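Local coordinates for protein beta-fructofuranosidase (Bifidobacterium adolescentis, PDB 6NOB) that probably hydrolyses terminal non-reducing beta-D-fructofuranosyl residues from sucrose and related fructosides, as expected of a glycoside hydrolase family 32 enzyme, at residues A[380-385]-A[478-483]; A[405-410]-A[483-488]; A[447-452]-A[488-493]. All coordinates share one frame; numbering follows the deposited sequence.

Contact 1. Residues A[380-385]-A[478-483]; sequences FQVDGV and LHVRDG
Two beta hairpins of the catalytic propeller meet here through Asp383 and His479: Asp383 sits in the type I' turn from Val382 to Val385 that joins strands 377-382 and 385-396, and His479 lies on strand 468-481, which pairs with 484-489. The strand axes pass 7.5 Å apart at 63°, so the contact is made by side chains rather than by sheet pairing. CG of Asp383 lies anti to its carbonyl carbon (chi1 -53°), which puts it on the side of the strand; the carboxylate oxygens then reach His479 and Val480. OD2 of Asp383 takes two bonds, one on each lone pair. The syn one receives ND1 of His479, 2.7 Å from OD2 of Asp383. The anti one receives the backbone N of Val480, 2.9 Å from the same OD2 of Asp383. OD1 adds a weak bond from the same ND1. Carboxylate and imidazole are nearly coplanar, 18° apart, with the acid at the ring edge.

Next to this polar pair the two methyls of Val480 each meet a different valine. CG2 of Val480 meets CG1 of Val382 at 3.7 Å, and its CG1 packs on CB and CG2 of Val385, the two side chains crossing at about a right angle. Farther along, CZ of Phe380 touches CD1 of Leu478 at 3.7 Å, obliquely to the ring. A water donates to the carbonyl O atoms of both Asp383 and Val480, bridging the turn to the strand.

With NE2 of His479 also hydrogen-bonded to Glu477, the imidazole has a carboxylate at each nitrogen, an arrangement that would fix its rotation and probably favour the protonated ring. The backbone N of Val480, in turn, ties the turn carboxylate to the main chain of the strand.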
loop_
_atom_site.group_PDB
_atom_site.type_symbol
_atom_site.label_atom_id
_atom_site.label_comp_id
_atom_site.label_asym_id
_atom_site.label_seq_id
_atom_site.Cartn_x
_atom_site.Cartn_y
_atom_site.Cartn_z
ATOM N N PHE A 380 -3.020 -11.159 -13.404
ATOM C CA PHE A 380 -1.906 -12.091 -13.458
ATOM C C PHE A 380 -2.458 -13.507 -13.504
ATOM O O PHE A 380 -3.665 -13.732 -13.382
ATOM C CB PHE A 380 -0.969 -11.906 -12.260
ATOM C CG PHE A 380 -1.665 -11.997 -10.931
ATOM C CD1 PHE A 380 -1.810 -13.218 -10.290
ATOM C CD2 PHE A 380 -2.183 -10.861 -10.326
ATOM C CE1 PHE A 380 -2.457 -13.305 -9.069
ATOM C CE2 PHE A 380 -2.830 -10.941 -9.104
ATOM C CZ PHE A 380 -2.968 -12.164 -8.475
ATOM N N GLN A 381 -1.550 -14.467 -13.674
ATOM C CA GLN A 381 -1.895 -15.880 -13.680
ATOM C C GLN A 381 -1.053 -16.613 -12.648
ATOM O O GLN A 381 0.148 -16.357 -12.520
ATOM C CB GLN A 381 -1.692 -16.495 -15.064
ATOM C CG GLN A 381 -2.762 -16.079 -16.051
ATOM C CD GLN A 381 -2.432 -16.455 -17.474
ATOM O OE1 GLN A 381 -1.321 -16.890 -17.774
ATOM N NE2 GLN A 381 -3.400 -16.286 -18.365
ATOM N N VAL A 382 -1.690 -17.515 -11.908
ATOM C CA VAL A 382 -1.001 -18.316 -10.902
ATOM C C VAL A 382 -1.694 -19.670 -10.807
ATOM O O VAL A 382 -2.925 -19.759 -10.866
ATOM C CB VAL A 382 -0.948 -17.582 -9.541
ATOM C CG1 VAL A 382 -2.316 -17.548 -8.872
ATOM C CG2 VAL A 382 0.081 -18.223 -8.633
ATOM N N ASP A 383 -0.885 -20.727 -10.688
ATOM C CA ASP A 383 -1.363 -22.106 -10.633
ATOM C C ASP A 383 -2.394 -22.389 -11.726
ATOM O O ASP A 383 -3.408 -23.049 -11.476
ATOM C CB ASP A 383 -1.946 -22.428 -9.246
ATOM C CG ASP A 383 -0.981 -22.104 -8.097
ATOM O OD1 ASP A 383 0.160 -22.614 -8.071
ATOM O OD2 ASP A 383 -1.377 -21.340 -7.195
ATOM N N GLY A 384 -2.149 -21.885 -12.937
ATOM C CA GLY A 384 -2.986 -22.185 -14.087
ATOM C C GLY A 384 -4.306 -21.448 -14.167
ATOM O O GLY A 384 -5.165 -21.845 -14.963
ATOM N N VAL A 385 -4.499 -20.389 -13.383
ATOM C CA VAL A 385 -5.754 -19.647 -13.353
ATOM C C VAL A 385 -5.450 -18.158 -13.466
ATOM O O VAL A 385 -4.512 -17.659 -12.834
ATOM C CB VAL A 385 -6.557 -19.945 -12.066
ATOM C CG1 VAL A 385 -7.723 -18.976 -11.914
ATOM C CG2 VAL A 385 -7.053 -21.384 -12.069
ATOM N N LEU A 478 0.627 -15.637 -2.995
ATOM C CA LEU A 478 -0.678 -15.950 -3.558
ATOM C C LEU A 478 -0.651 -17.289 -4.282
ATOM O O LEU A 478 0.302 -17.601 -5.003
ATOM C CB LEU A 478 -1.133 -14.854 -4.525
ATOM C CG LEU A 478 -1.322 -13.464 -3.917
ATOM C CD1 LEU A 478 -1.891 -12.503 -4.951
ATOM C CD2 LEU A 478 -2.220 -13.538 -2.695
ATOM N N HIS A 479 -1.711 -18.070 -4.084
ATOM C CA HIS A 479 -1.956 -19.286 -4.845
ATOM C C HIS A 479 -3.452 -19.399 -5.106
ATOM O O HIS A 479 -4.269 -18.775 -4.426
ATOM C CB HIS A 479 -1.442 -20.536 -4.112
ATOM C CG HIS A 479 0.032 -20.754 -4.256
ATOM N ND1 HIS A 479 0.597 -21.297 -5.392
ATOM C CD2 HIS A 479 1.058 -20.504 -3.408
ATOM C CE1 HIS A 479 1.907 -21.365 -5.239
ATOM N NE2 HIS A 479 2.213 -20.890 -4.044
ATOM N N VAL A 480 -3.806 -20.196 -6.110
ATOM C CA VAL A 480 -5.200 -20.511 -6.409
ATOM C C VAL A 480 -5.397 -22.002 -6.184
ATOM O O VAL A 480 -4.784 -22.827 -6.874
ATOM C CB VAL A 480 -5.593 -20.113 -7.840
ATOM C CG1 VAL A 480 -6.900 -20.791 -8.235
ATOM C CG2 VAL A 480 -5.725 -18.601 -7.950
ATOM N N ARG A 481 -6.241 -22.345 -5.215
ATOM C CA ARG A 481 -6.538 -23.729 -4.868
ATOM C C ARG A 481 -8.034 -23.954 -5.016
ATOM O O ARG A 481 -8.834 -23.292 -4.344
ATOM C CB ARG A 481 -6.076 -24.050 -3.444
ATOM C CG ARG A 481 -4.639 -23.643 -3.160
ATOM C CD ARG A 481 -4.151 -24.201 -1.835
ATOM N NE ARG A 481 -3.178 -23.313 -1.205
ATOM C CZ ARG A 481 -1.871 -23.343 -1.448
ATOM N NH1 ARG A 481 -1.060 -22.493 -0.831
ATOM N NH2 ARG A 481 -1.373 -24.222 -2.308
ATOM N N ASP A 482 -8.406 -24.885 -5.894
ATOM C CA ASP A 482 -9.806 -25.180 -6.192
ATOM C C ASP A 482 -10.546 -23.919 -6.642
ATOM O O ASP A 482 -11.662 -23.627 -6.207
ATOM C CB ASP A 482 -10.495 -25.831 -4.991
ATOM C CG ASP A 482 -9.937 -27.208 -4.680
ATOM O OD1 ASP A 482 -9.551 -27.449 -3.516
ATOM O OD2 ASP A 482 -9.883 -28.046 -5.605
ATOM N N GLY A 483 -9.897 -23.163 -7.528
ATOM C CA GLY A 483 -10.503 -21.992 -8.128
ATOM C C GLY A 483 -10.661 -20.796 -7.218
ATOM O O GLY A 483 -11.361 -19.849 -7.587
HETATM O O HOH W 1 -5.229 -23.808 -9.298
#

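Contact 2. Residues A[405-410]-A[483-488]; sequences VRWYAG and GRLYSK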
loop_
_atom_site.group_PDB
_atom_site.type_symbol
_atom_site.label_atom_id
_atom_site.label_comp_id
_atom_site.label_asym_id
_atom_site.label_seq_id
_atom_site.Cartn_x
_atom_site.Cartn_y
_atom_site.Cartn_z
ATOM N N VAL A 405 -11.159 -4.817 -1.253
ATOM C CA VAL A 405 -10.421 -5.245 -2.436
ATOM C C VAL A 405 -10.929 -6.626 -2.830
ATOM O O VAL A 405 -10.901 -7.559 -2.019
ATOM C CB VAL A 405 -8.909 -5.258 -2.173
ATOM C CG1 VAL A 405 -8.174 -5.896 -3.339
ATOM C CG2 VAL A 405 -8.407 -3.842 -1.924
ATOM N N ARG A 406 -11.398 -6.760 -4.069
ATOM C CA ARG A 406 -12.000 -7.993 -4.559
ATOM C C ARG A 406 -11.054 -8.703 -5.518
ATOM O O ARG A 406 -10.378 -8.060 -6.328
ATOM C CB ARG A 406 -13.331 -7.703 -5.264
ATOM C CG ARG A 406 -14.171 -8.930 -5.544
ATOM C CD ARG A 406 -15.658 -8.599 -5.575
ATOM N NE ARG A 406 -16.474 -9.802 -5.428
ATOM C CZ ARG A 406 -16.829 -10.325 -4.259
ATOM N NH1 ARG A 406 -16.444 -9.748 -3.129
ATOM N NH2 ARG A 406 -17.568 -11.429 -4.219
ATOM N N TRP A 407 -11.010 -10.032 -5.430
ATOM C CA TRP A 407 -10.312 -10.851 -6.411
ATOM C C TRP A 407 -11.318 -11.635 -7.246
ATOM O O TRP A 407 -12.391 -12.013 -6.768
ATOM C CB TRP A 407 -9.306 -11.812 -5.754
ATOM C CG TRP A 407 -9.885 -12.820 -4.789
ATOM C CD1 TRP A 407 -9.901 -12.729 -3.427
ATOM C CD2 TRP A 407 -10.500 -14.079 -5.111
ATOM N NE1 TRP A 407 -10.495 -13.842 -2.883
ATOM C CE2 TRP A 407 -10.872 -14.685 -3.894
ATOM C CE3 TRP A 407 -10.779 -14.745 -6.310
ATOM C CZ2 TRP A 407 -11.506 -15.927 -3.840
ATOM C CZ3 TRP A 407 -11.414 -15.979 -6.252
ATOM C CH2 TRP A 407 -11.770 -16.555 -5.026
ATOM N N TYR A 408 -10.956 -11.868 -8.506
ATOM C CA TYR A 408 -11.799 -12.588 -9.456
ATOM C C TYR A 408 -10.928 -13.604 -10.180
ATOM O O TYR A 408 -9.921 -13.229 -10.789
ATOM C CB TYR A 408 -12.450 -11.639 -10.471
ATOM C CG TYR A 408 -12.977 -10.331 -9.913
ATOM C CD1 TYR A 408 -12.113 -9.297 -9.567
ATOM C CD2 TYR A 408 -14.343 -10.119 -9.765
ATOM C CE1 TYR A 408 -12.593 -8.104 -9.070
ATOM C CE2 TYR A 408 -14.832 -8.925 -9.270
ATOM C CZ TYR A 408 -13.953 -7.921 -8.924
ATOM O OH TYR A 408 -14.434 -6.729 -8.431
ATOM N N ALA A 409 -11.314 -14.876 -10.130
ATOM C CA ALA A 409 -10.527 -15.955 -10.709
ATOM C C ALA A 409 -11.315 -16.655 -11.808
ATOM O O ALA A 409 -12.520 -16.887 -11.670
ATOM C CB ALA A 409 -10.107 -16.971 -9.638
ATOM N N GLY A 410 -10.630 -16.994 -12.893
ATOM C CA GLY A 410 -11.292 -17.655 -14.000
ATOM C C GLY A 410 -10.354 -17.868 -15.166
ATOM O O GLY A 410 -9.133 -17.915 -15.001
ATOM N N GLY A 483 -9.897 -23.163 -7.528
ATOM C CA GLY A 483 -10.503 -21.992 -8.128
ATOM C C GLY A 483 -10.661 -20.796 -7.218
ATOM O O GLY A 483 -11.361 -19.849 -7.587
ATOM N N ARG A 484 -10.033 -20.799 -6.045
ATOM C CA ARG A 484 -10.146 -19.695 -5.105
ATOM C C ARG A 484 -8.762 -19.201 -4.717
ATOM O O ARG A 484 -7.806 -19.976 -4.628
ATOM C CB ARG A 484 -10.928 -20.102 -3.851
ATOM C CG ARG A 484 -12.284 -20.709 -4.150
ATOM C CD ARG A 484 -13.210 -20.613 -2.951
ATOM N NE ARG A 484 -14.275 -19.638 -3.163
ATOM C CZ ARG A 484 -14.400 -18.506 -2.477
ATOM N NH1 ARG A 484 -13.524 -18.202 -1.525
ATOM N NH2 ARG A 484 -15.405 -17.681 -2.743
ATOM N N LEU A 485 -8.669 -17.895 -4.479
ATOM C CA LEU A 485 -7.401 -17.273 -4.134
ATOM C C LEU A 485 -7.039 -17.570 -2.685
ATOM O O LEU A 485 -7.864 -17.410 -1.779
ATOM C CB LEU A 485 -7.468 -15.762 -4.362
ATOM C CG LEU A 485 -6.139 -15.009 -4.247
ATOM C CD1 LEU A 485 -5.172 -15.446 -5.342
ATOM C CD2 LEU A 485 -6.356 -13.508 -4.289
ATOM N N TYR A 486 -5.805 -18.009 -2.474
ATOM C CA TYR A 486 -5.231 -18.185 -1.152
ATOM C C TYR A 486 -4.125 -17.158 -0.950
ATOM O O TYR A 486 -3.463 -16.741 -1.905
ATOM C CB TYR A 486 -4.664 -19.596 -0.979
ATOM C CG TYR A 486 -5.653 -20.629 -0.490
ATOM C CD1 TYR A 486 -6.840 -20.868 -1.175
ATOM C CD2 TYR A 486 -5.384 -21.391 0.641
ATOM C CE1 TYR A 486 -7.738 -21.827 -0.734
ATOM C CE2 TYR A 486 -6.272 -22.353 1.087
ATOM C CZ TYR A 486 -7.446 -22.566 0.398
ATOM O OH TYR A 486 -8.329 -23.522 0.846
ATOM N N SER A 487 -3.936 -16.745 0.298
ATOM C CA SER A 487 -2.892 -15.789 0.634
ATOM C C SER A 487 -2.323 -16.140 1.998
ATOM O O SER A 487 -3.064 -16.521 2.908
ATOM C CB SER A 487 -3.416 -14.347 0.632
ATOM O OG SER A 487 -4.225 -14.102 1.766
ATOM N N LYS A 488 -1.007 -15.985 2.137
ATOM C CA LYS A 488 -0.269 -16.439 3.304
ATOM C C LYS A 488 1.025 -15.671 3.331
ATOM O O LYS A 488 1.575 -15.370 2.254
ATOM C CB LYS A 488 -0.015 -17.951 3.214
ATOM C CG LYS A 488 0.382 -18.652 4.498
ATOM C CD LYS A 488 0.707 -20.118 4.208
ATOM C CE LYS A 488 0.631 -20.989 5.457
ATOM N NZ LYS A 488 1.853 -20.879 6.304
HETATM O O HOH W 2 -9.987 -15.443 -0.224
HETATM O O HOH W 3 -12.136 -19.727 -10.135
#
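The backbones of 405-410 and 483-488 come nearest at Ala409 and Gly483, whose CA atoms are 6.6 Å apart, and no direct hydrogen bond joins the two segments. Trp407 carries most of the contact. Its CG lies between the backbone N and the carbonyl carbon (chi1 61°), and one face of the indole lies against Leu485. CB of Leu485 stands over that face in a CH-pi contact, 3.6 Å from the centroid of the five-membered ring of Trp407 and 13° off its normal, while CD2 of Leu485 rests 3.6 Å from CG of Trp407. N of Leu485 lies over the same face at the six-membered ring, 3.4 Å from CH2 of Trp407.

In the five-bladed propeller of family 32 this joins neighbouring blades: strand 405-415 belongs to the sheet containing 385-396, whereas 484-489 pairs with 468-481. At the far rim of the indole, CZ2 of Trp407 lies 3.8 Å above the guanidinium plane of Arg484, offset from its centre; the two planes are 75° apart, and NH1 of Arg484 lies at the ring edge. NH2 of that arginine forms a salt bridge with Asp427. An alanine in place of Trp407 would probably open a gap between the blades, leaving CB of Leu485 without its aromatic face and the guanidinium of Arg484 less restrained. The single N-H of NE1 of Trp407 points to a water, 3.1 Å away, that also reaches O of Leu485, and has O of Trp428 as a weak second acceptor. Near Ala409, whose CB touches O of Gly483, a second water donates to that carbonyl at 2.7 Å and only weakly to O of Ala409.

Contact 3. Residues A[447-452]-A[488-493]; sequences RRIVFG and KPVSEV
The guanidinium of Arg447 and the carboxylate of Glu492 meet tip to tip, the carboxylate at the edge of the guanidinium, in an end-on salt bridge. NH1 and NH2 of Arg447 each hold a separate oxygen: NH1 to OE1 of Glu492 at 2.9 Å with a nearly straight N-H...O angle of 168°, NH2 to OE2 of Glu492 at 2.9 Å with a more bent one. Both oxygens are approached on their syn sides. The planes are nevertheless turned 41° against each other, with OE1 close to the guanidinium plane and OE2 tilted from it. A water also sits at the guanidinium edge, accepting from NH1 of Arg447 at 3.0 Å and from the backbone N of Ser491. CB of Val490 lies near NH1 of Arg447, oblique to the guanidinium plane.

Bends in both chains bring the groups together: Glu492 turns at chi2 (91°), which swings CD out of an extended course, and Arg447 turns at chi3. NE of Arg447 bonds Asp443, so the guanidinium has acidic partners at NE as well as at NH1 and NH2, which should limit its rotation. Beside the ion pair, CG2 of Ile449 packs on CG1 of Val490 at 4.0 Å, the two side chains crossing at about a right angle.

Val490 is the N-cap residue of helix 491-497, and N of Val493 donates to O of Val490 at 2.9 Å. Glu492 therefore stands in the first turn, where its negative charge would be favoured by the helix end. Tyr142 of strand 141-149 touches both Arg447 and Glu492, and the helix leads from propeller strand 484-489 to strand 498-501 of the C-terminal beta-sandwich, while Ile449 lies on strand 448-454 between strands 435-442 and 468-481.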
loop_
_atom_site.group_PDB
_atom_site.type_symbol
_atom_site.label_atom_id
_atom_site.label_comp_id
_atom_site.label_asym_id
_atom_site.label_seq_id
_atom_site.Cartn_x
_atom_site.Cartn_y
_atom_site.Cartn_z
ATOM N N ARG A 447 7.345 -16.761 -7.657
ATOM C CA ARG A 447 6.423 -16.517 -6.556
ATOM C C ARG A 447 5.594 -15.270 -6.833
ATOM O O ARG A 447 6.134 -14.224 -7.200
ATOM C CB ARG A 447 7.193 -16.338 -5.249
ATOM C CG ARG A 447 7.333 -17.580 -4.404
ATOM C CD ARG A 447 7.784 -17.213 -2.997
ATOM N NE ARG A 447 8.782 -16.146 -3.005
ATOM C CZ ARG A 447 9.374 -15.670 -1.914
ATOM N NH1 ARG A 447 9.075 -16.169 -0.721
ATOM N NH2 ARG A 447 10.268 -14.697 -2.013
ATOM N N ARG A 448 4.281 -15.382 -6.651
ATOM C CA ARG A 448 3.379 -14.239 -6.756
ATOM C C ARG A 448 3.222 -13.628 -5.367
ATOM O O ARG A 448 2.668 -14.261 -4.462
ATOM C CB ARG A 448 2.034 -14.667 -7.339
ATOM C CG ARG A 448 0.976 -13.571 -7.369
ATOM C CD ARG A 448 1.436 -12.355 -8.163
ATOM N NE ARG A 448 1.828 -12.685 -9.532
ATOM C CZ ARG A 448 2.111 -11.780 -10.466
ATOM N NH1 ARG A 448 2.464 -12.164 -11.687
ATOM N NH2 ARG A 448 2.049 -10.489 -10.177
ATOM N N ILE A 449 3.712 -12.401 -5.199
ATOM C CA ILE A 449 3.769 -11.732 -3.903
ATOM C C ILE A 449 2.993 -10.427 -3.994
ATOM O O ILE A 449 3.159 -9.670 -4.956
ATOM C CB ILE A 449 5.224 -11.472 -3.472
ATOM C CG1 ILE A 449 6.021 -12.778 -3.500
ATOM C CG2 ILE A 449 5.265 -10.834 -2.092
ATOM C CD1 ILE A 449 7.520 -12.584 -3.454
ATOM N N VAL A 450 2.165 -10.156 -2.987
ATOM C CA VAL A 450 1.302 -8.980 -2.968
ATOM C C VAL A 450 1.577 -8.166 -1.709
ATOM O O VAL A 450 1.769 -8.722 -0.621
ATOM C CB VAL A 450 -0.191 -9.377 -3.055
ATOM C CG1 VAL A 450 -0.560 -10.353 -1.947
ATOM C CG2 VAL A 450 -1.090 -8.141 -3.021
ATOM N N PHE A 451 1.616 -6.844 -1.869
ATOM C CA PHE A 451 1.648 -5.892 -0.769
ATOM C C PHE A 451 0.347 -5.099 -0.735
ATOM O O PHE A 451 -0.282 -4.861 -1.770
ATOM C CB PHE A 451 2.813 -4.908 -0.906
ATOM C CG PHE A 451 4.122 -5.432 -0.405
ATOM C CD1 PHE A 451 4.436 -5.380 0.942
ATOM C CD2 PHE A 451 5.055 -5.952 -1.288
ATOM C CE1 PHE A 451 5.651 -5.852 1.404
ATOM C CE2 PHE A 451 6.273 -6.424 -0.833
ATOM C CZ PHE A 451 6.571 -6.373 0.514
ATOM N N GLY A 452 -0.040 -4.676 0.467
ATOM C CA GLY A 452 -1.178 -3.796 0.629
ATOM C C GLY A 452 -0.848 -2.670 1.590
ATOM O O GLY A 452 0.098 -2.752 2.375
ATOM N N LYS A 488 -1.007 -15.985 2.137
ATOM C CA LYS A 488 -0.269 -16.439 3.304
ATOM C C LYS A 488 1.025 -15.671 3.331
ATOM O O LYS A 488 1.575 -15.370 2.254
ATOM C CB LYS A 488 -0.015 -17.951 3.214
ATOM C CG LYS A 488 0.382 -18.652 4.498
ATOM C CD LYS A 488 0.707 -20.118 4.208
ATOM C CE LYS A 488 0.631 -20.989 5.457
ATOM N NZ LYS A 488 1.853 -20.879 6.304
ATOM N N PRO A 489 1.561 -15.300 4.498
ATOM C CA PRO A 489 2.833 -14.582 4.538
ATOM C C PRO A 489 3.943 -15.384 3.870
ATOM O O PRO A 489 3.989 -16.614 3.962
ATOM C CB PRO A 489 3.096 -14.389 6.033
ATOM C CG PRO A 489 1.750 -14.444 6.654
ATOM C CD PRO A 489 0.961 -15.428 5.843
ATOM N N VAL A 490 4.826 -14.671 3.168
ATOM C CA VAL A 490 5.929 -15.339 2.498
ATOM C C VAL A 490 6.836 -15.994 3.538
ATOM O O VAL A 490 6.849 -15.624 4.718
ATOM C CB VAL A 490 6.719 -14.365 1.611
ATOM C CG1 VAL A 490 5.812 -13.764 0.548
ATOM C CG2 VAL A 490 7.348 -13.266 2.454
ATOM N N SER A 491 7.596 -16.992 3.083
ATOM C CA SER A 491 8.439 -17.756 3.996
ATOM C C SER A 491 9.398 -16.859 4.768
ATOM O O SER A 491 9.701 -17.140 5.933
ATOM C CB SER A 491 9.201 -18.836 3.223
ATOM O OG SER A 491 10.243 -18.279 2.439
ATOM N N GLU A 492 9.861 -15.769 4.152
ATOM C CA GLU A 492 10.807 -14.886 4.827
ATOM C C GLU A 492 10.192 -14.225 6.055
ATOM O O GLU A 492 10.900 -13.964 7.035
ATOM C CB GLU A 492 11.317 -13.825 3.856
ATOM C CG GLU A 492 12.146 -14.375 2.709
ATOM C CD GLU A 492 11.310 -14.706 1.493
ATOM O OE1 GLU A 492 10.080 -14.871 1.634
ATOM O OE2 GLU A 492 11.884 -14.790 0.388
ATOM N N VAL A 493 8.887 -13.940 6.023
ATOM C CA VAL A 493 8.227 -13.353 7.187
ATOM C C VAL A 493 8.334 -14.292 8.383
ATOM O O VAL A 493 8.700 -13.878 9.490
ATOM C CB VAL A 493 6.761 -13.012 6.859
ATOM C CG1 VAL A 493 5.935 -12.903 8.134
ATOM C CG2 VAL A 493 6.688 -11.722 6.058
HETATM O O HOH W 4 6.989 -18.042 0.338
#

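How the contacts relate
One segment of each contact lies on a single run of chain, 478-493, as it passes from strand 468-481 through strand 484-489 into helix 491-497. Contacts 1 and 2 share Gly483, and their centres lie about 8 Å apart; His479 O and Tyr486 N, 2.6 Å from each other, probably form a hydrogen bond within that hairpin. Both join it to the sheet that holds strands 377-382, 385-396 and 405-415. Contact 3 shares Lys488 with contact 2, about 14 Å away between centres, and lies about 15 Å from contact 1, linked by a probable bond from Leu478 N to Arg448 O at 2.9 Å. Contact 3 lies where the chain leaves the propeller for the C-terminal domain.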